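PDB 3WA6: tannase from Lactobacillus plantarum, which catalyses hydrolysis of galloyl ester bonds in tannins, releasing gallic acid, probably through the serine-hydrolase mechanism of the alpha/beta-hydrolase fold. Local coordinates for residues P38-Q43 with R116-K121; N46-A51 with Y106-A111. All coordinates share one frame; numbering follows the deposited sequence.

Interaction 1: P38-Q43 with R116-K121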
loop_
_atom_site.group_PDB
_atom_site.type_symbol
_atom_site.label_atom_id
_atom_site.label_comp_id
_atom_site.label_asym_id
_atom_site.label_seq_id
_atom_site.Cartn_x
_atom_site.Cartn_y
_atom_site.Cartn_z
ATOM N N PRO A 38 -13.682 10.442 -18.376
ATOM C CA PRO A 38 -13.788 9.349 -17.407
ATOM C C PRO A 38 -14.525 8.145 -17.982
ATOM O O PRO A 38 -15.332 8.286 -18.902
ATOM C CB PRO A 38 -14.548 9.991 -16.251
ATOM C CG PRO A 38 -15.439 10.976 -16.952
ATOM C CD PRO A 38 -14.488 11.599 -17.952
ATOM N N VAL A 39 -14.241 6.963 -17.445
ATOM C CA VAL A 39 -14.895 5.747 -17.914
ATOM C C VAL A 39 -15.726 5.110 -16.806
ATOM O O VAL A 39 -16.444 4.140 -17.039
ATOM C CB VAL A 39 -13.865 4.718 -18.437
ATOM C CG1 VAL A 39 -13.134 5.287 -19.640
ATOM C CG2 VAL A 39 -12.872 4.357 -17.339
ATOM N N ALA A 40 -15.634 5.666 -15.602
ATOM C CA ALA A 40 -16.386 5.147 -14.465
ATOM C C ALA A 40 -16.765 6.266 -13.500
ATOM O O ALA A 40 -16.009 7.221 -13.308
ATOM C CB ALA A 40 -15.569 4.081 -13.746
ATOM N N ALA A 41 -17.936 6.140 -12.886
ATOM C CA ALA A 41 -18.427 7.152 -11.956
ATOM C C ALA A 41 -17.489 7.404 -10.778
ATOM O O ALA A 41 -17.431 8.512 -10.250
ATOM C CB ALA A 41 -19.807 6.759 -11.442
ATOM N N ILE A 42 -16.751 6.377 -10.378
ATOM C CA ILE A 42 -15.843 6.483 -9.243
ATOM C C ILE A 42 -14.694 7.471 -9.464
ATOM O O ILE A 42 -14.100 7.960 -8.503
ATOM C CB ILE A 42 -15.272 5.084 -8.873
ATOM C CG1 ILE A 42 -14.676 5.118 -7.467
ATOM C CG2 ILE A 42 -14.215 4.652 -9.893
ATOM C CD1 ILE A 42 -14.345 3.740 -6.921
ATOM N N GLN A 43 -14.399 7.784 -10.722
ATOM C CA GLN A 43 -13.308 8.702 -11.035
ATOM C C GLN A 43 -13.577 10.179 -10.723
ATOM O O GLN A 43 -13.649 11.017 -11.624
ATOM C CB GLN A 43 -12.900 8.556 -12.504
ATOM C CG GLN A 43 -12.298 7.197 -12.865
ATOM C CD GLN A 43 -12.017 7.074 -14.355
ATOM O OE1 GLN A 43 -12.928 7.170 -15.178
ATOM N NE2 GLN A 43 -10.754 6.872 -14.709
ATOM N N ARG A 116 -10.546 -3.727 -9.671
ATOM C CA ARG A 116 -10.749 -4.904 -10.513
ATOM C C ARG A 116 -12.193 -5.259 -10.854
ATOM O O ARG A 116 -12.438 -5.973 -11.826
ATOM C CB ARG A 116 -10.046 -6.122 -9.891
ATOM C CG ARG A 116 -10.518 -6.512 -8.487
ATOM C CD ARG A 116 -9.527 -7.491 -7.852
ATOM N NE ARG A 116 -9.852 -7.832 -6.466
ATOM C CZ ARG A 116 -10.743 -8.746 -6.102
ATOM N NH1 ARG A 116 -11.417 -9.430 -7.021
ATOM N NH2 ARG A 116 -10.959 -8.983 -4.815
ATOM N N THR A 117 -13.148 -4.763 -10.077
ATOM C CA THR A 117 -14.554 -5.060 -10.345
ATOM C C THR A 117 -15.302 -3.939 -11.078
ATOM O O THR A 117 -16.478 -4.087 -11.413
ATOM C CB THR A 117 -15.300 -5.383 -9.039
ATOM O OG1 THR A 117 -15.083 -4.329 -8.093
ATOM C CG2 THR A 117 -14.803 -6.697 -8.453
ATOM N N THR A 118 -14.625 -2.824 -11.338
ATOM C CA THR A 118 -15.255 -1.690 -12.019
ATOM C C THR A 118 -15.616 -1.970 -13.483
ATOM O O THR A 118 -14.818 -2.545 -14.224
ATOM C CB THR A 118 -14.335 -0.447 -12.007
ATOM O OG1 THR A 118 -13.993 -0.102 -10.657
ATOM C CG2 THR A 118 -15.037 0.729 -12.665
ATOM N N VAL A 119 -16.815 -1.554 -13.897
ATOM C CA VAL A 119 -17.254 -1.736 -15.287
ATOM C C VAL A 119 -17.636 -0.394 -15.926
ATOM O O VAL A 119 -17.988 0.552 -15.221
ATOM C CB VAL A 119 -18.465 -2.686 -15.385
ATOM C CG1 VAL A 119 -18.057 -4.094 -14.990
ATOM C CG2 VAL A 119 -19.587 -2.185 -14.500
ATOM N N ASP A 120 -17.563 -0.310 -17.253
ATOM C CA ASP A 120 -17.896 0.937 -17.941
ATOM C C ASP A 120 -19.355 1.039 -18.359
ATOM O O ASP A 120 -20.199 0.271 -17.894
ATOM C CB ASP A 120 -16.994 1.159 -19.166
ATOM C CG ASP A 120 -17.161 0.087 -20.231
ATOM O OD1 ASP A 120 -18.259 -0.490 -20.347
ATOM O OD2 ASP A 120 -16.184 -0.163 -20.968
ATOM N N LYS A 121 -19.644 1.989 -19.246
ATOM C CA LYS A 121 -21.011 2.229 -19.703
ATOM C C LYS A 121 -21.655 1.106 -20.515
ATOM O O LYS A 121 -22.862 1.140 -20.772
ATOM C CB LYS A 121 -21.081 3.546 -20.487
ATOM C CG LYS A 121 -20.228 3.605 -21.739
ATOM C CD LYS A 121 -20.378 4.972 -22.399
ATOM C CE LYS A 121 -19.526 5.102 -23.646
ATOM N NZ LYS A 121 -19.661 6.460 -24.243
HETATM O O HOH W 1 -17.696 4.321 -19.618
#
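Ala-40 and Val-39 meet Thr-118 and Asp-120 where two surface loops of an alpha/beta-hydrolase fold pass each other: one turns back from strand 22-33 into strand 44-50, the other links strand 107-111 to helix 131-145. Direct contact rests on a few atoms. The methyl CB of Ala-40 lies 3.6 Å from CG2 of Thr-118, one methyl against another. On Thr-118, CB points at the other loop, and from it the two branches part: OG1 lies beside the backbone N (chi1 -57°) and bonds to the N of Gly-115, which leaves CG2 anti to its own N and facing Ala-40. Asp-120 can be followed in the same way. Its CB sits 3.7 Å from O of Val-39; CG stands between the backbone N and the carbonyl carbon (chi1 63°), and OD1 accepts from the backbone N atoms of Ser-122 and Gln-124. No direct hydrogen bond joins the two segments. Ala-40 to Gln-43 form a type I turn, and OE1 of Gln-43 accepts from N of Val-39 at 2.6 Å, nearly along the C=O axis, and from N of Ala-40, 37° above the carbonyl plane; NE2 hydrogen-bonds to OD1 of Asp-135. A water bridges the loops, donating to O of Val-39 at 2.9 Å and accepting from N of Lys-121 at 3.1 Å.

Interaction 2: N46-A51 with Y106-A111; sequences NVFVPA and YVVVAA
The backbone N of Asn-46 donates to O of Ala-110 over 2.8 Å, and N of Ala-110 answers to O of Asn-46, making one hydrogen-bonded pair of an antiparallel ladder. Phe-48 and Val-108 form the next: N of Phe-48 donates to O of Val-108 at 2.8 Å, and N of Val-108 meets O of Phe-48 almost straight at 174°. Between them lies the non-hydrogen-bonded pair Val-47 and Val-109, where CA of Val-109 comes within 3.2 Å of O of Asn-46 in a CA-H...O contact. Side chains alternate: Val-47 and Val-109 share one face, CG1 to CG2 at 4.4 Å, whereas Asn-46, Phe-48, Val-108 and Ala-110 share the other. On Phe-48, CG stands beside the backbone N (chi1 -55°), a rotation that lets CD1 as well as CB come to 3.9 Å from O of Val-108. Pro-50 lays the CG and CD of its ring against O of Tyr-106, each at 3.5 Å; this buried carbonyl has no polar partner in the model. Within the mixed central sheet of the hydrolase fold, strand 22-33 flanks the first segment and strand 69-72 the second, while helix 95-104 covers Phe-48, Pro-50 and Val-108 through Leu-102 and Ala-101.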
loop_
_atom_site.group_PDB
_atom_site.type_symbol
_atom_site.label_atom_id
_atom_site.label_comp_id
_atom_site.label_asym_id
_atom_site.label_seq_id
_atom_site.Cartn_x
_atom_site.Cartn_y
_atom_site.Cartn_z
ATOM N N ASN A 46 -12.375 14.531 -3.944
ATOM C CA ASN A 46 -12.889 15.488 -2.974
ATOM C C ASN A 46 -11.735 16.315 -2.430
ATOM O O ASN A 46 -10.640 15.799 -2.208
ATOM C CB ASN A 46 -13.586 14.773 -1.809
ATOM C CG ASN A 46 -14.821 14.009 -2.246
ATOM O OD1 ASN A 46 -15.499 14.397 -3.195
ATOM N ND2 ASN A 46 -15.130 12.925 -1.540
ATOM N N VAL A 47 -11.986 17.600 -2.214
ATOM C CA VAL A 47 -10.959 18.495 -1.697
ATOM C C VAL A 47 -11.399 19.054 -0.347
ATOM O O VAL A 47 -12.516 19.556 -0.209
ATOM C CB VAL A 47 -10.710 19.665 -2.676
ATOM C CG1 VAL A 47 -9.577 20.536 -2.171
ATOM C CG2 VAL A 47 -10.390 19.123 -4.062
ATOM N N PHE A 48 -10.518 18.964 0.645
ATOM C CA PHE A 48 -10.818 19.460 1.984
ATOM C C PHE A 48 -9.707 20.391 2.439
ATOM O O PHE A 48 -8.521 20.039 2.405
ATOM C CB PHE A 48 -10.986 18.288 2.950
ATOM C CG PHE A 48 -12.018 17.300 2.503
ATOM C CD1 PHE A 48 -11.639 16.075 1.960
ATOM C CD2 PHE A 48 -13.373 17.617 2.560
ATOM C CE1 PHE A 48 -12.595 15.179 1.478
ATOM C CE2 PHE A 48 -14.337 16.728 2.079
ATOM C CZ PHE A 48 -13.946 15.508 1.536
ATOM N N VAL A 49 -10.104 21.577 2.885
ATOM C CA VAL A 49 -9.150 22.601 3.275
ATOM C C VAL A 49 -9.401 23.245 4.632
ATOM O O VAL A 49 -10.518 23.679 4.923
ATOM C CB VAL A 49 -9.155 23.738 2.222
ATOM C CG1 VAL A 49 -8.074 24.758 2.537
ATOM C CG2 VAL A 49 -8.979 23.156 0.829
ATOM N N PRO A 50 -8.360 23.325 5.479
ATOM C CA PRO A 50 -8.548 23.954 6.791
ATOM C C PRO A 50 -9.105 25.357 6.554
ATOM O O PRO A 50 -8.650 26.076 5.658
ATOM C CB PRO A 50 -7.138 23.976 7.366
ATOM C CG PRO A 50 -6.548 22.706 6.812
ATOM C CD PRO A 50 -7.015 22.734 5.364
ATOM N N ALA A 51 -10.090 25.742 7.354
ATOM C CA ALA A 51 -10.730 27.041 7.192
ATOM C C ALA A 51 -9.768 28.230 7.180
ATOM O O ALA A 51 -9.988 29.204 6.461
ATOM C CB ALA A 51 -11.784 27.229 8.280
ATOM N N TYR A 106 -3.097 20.157 7.216
ATOM C CA TYR A 106 -2.867 19.610 5.878
ATOM C C TYR A 106 -4.083 19.799 4.986
ATOM O O TYR A 106 -5.220 19.785 5.461
ATOM C CB TYR A 106 -2.605 18.104 5.942
ATOM C CG TYR A 106 -1.475 17.667 6.841
ATOM C CD1 TYR A 106 -1.434 16.364 7.338
ATOM C CD2 TYR A 106 -0.453 18.542 7.198
ATOM C CE1 TYR A 106 -0.399 15.942 8.173
ATOM C CE2 TYR A 106 0.587 18.131 8.035
ATOM C CZ TYR A 106 0.604 16.832 8.517
ATOM O OH TYR A 106 1.626 16.419 9.342
ATOM N N VAL A 107 -3.840 19.982 3.692
ATOM C CA VAL A 107 -4.930 20.070 2.729
ATOM C C VAL A 107 -5.091 18.602 2.350
ATOM O O VAL A 107 -4.105 17.861 2.330
ATOM C CB VAL A 107 -4.540 20.880 1.464
ATOM C CG1 VAL A 107 -5.512 20.570 0.324
ATOM C CG2 VAL A 107 -4.583 22.372 1.772
ATOM N N VAL A 108 -6.315 18.166 2.083
ATOM C CA VAL A 108 -6.531 16.772 1.714
ATOM C C VAL A 108 -7.316 16.643 0.421
ATOM O O VAL A 108 -8.375 17.249 0.253
ATOM C CB VAL A 108 -7.299 15.992 2.817
ATOM C CG1 VAL A 108 -7.450 14.517 2.415
ATOM C CG2 VAL A 108 -6.575 16.107 4.147
ATOM N N VAL A 109 -6.771 15.857 -0.499
ATOM C CA VAL A 109 -7.433 15.593 -1.762
ATOM C C VAL A 109 -7.587 14.078 -1.806
ATOM O O VAL A 109 -6.604 13.340 -1.933
ATOM C CB VAL A 109 -6.600 16.075 -2.962
ATOM C CG1 VAL A 109 -7.310 15.715 -4.254
ATOM C CG2 VAL A 109 -6.393 17.590 -2.878
ATOM N N ALA A 110 -8.830 13.630 -1.674
ATOM C CA ALA A 110 -9.161 12.212 -1.664
ATOM C C ALA A 110 -9.818 11.830 -2.977
ATOM O O ALA A 110 -10.969 12.180 -3.223
ATOM C CB ALA A 110 -10.100 11.918 -0.501
ATOM N N ALA A 111 -9.078 11.104 -3.812
ATOM C CA ALA A 111 -9.564 10.682 -5.118
ATOM C C ALA A 111 -10.149 9.271 -5.151
ATOM O O ALA A 111 -9.659 8.365 -4.474
ATOM C CB ALA A 111 -8.434 10.781 -6.135
#

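How the interactions relate
From the N terminus the chain runs through strands 13-19 and 22-33, then rounds the loop at 38-43 and enters strand 44-50, so the first halves of both interactions follow one another closely. It then passes through strand 69-72 and helix 95-104 before strand 107-111 returns beside 46-51, closing the inner loop as interaction 2. A little further on, 116-121 comes up to 38-43 and closes the outer loop as interaction 1. Interaction 2 is thus nested inside interaction 1; their centres lie about 23 Å apart, and the link between them is that their segments are near neighbours in sequence. The inner contact joins antiparallel neighbours within the buried sheet; the outer one brings together surface loops that adjoin those same strands.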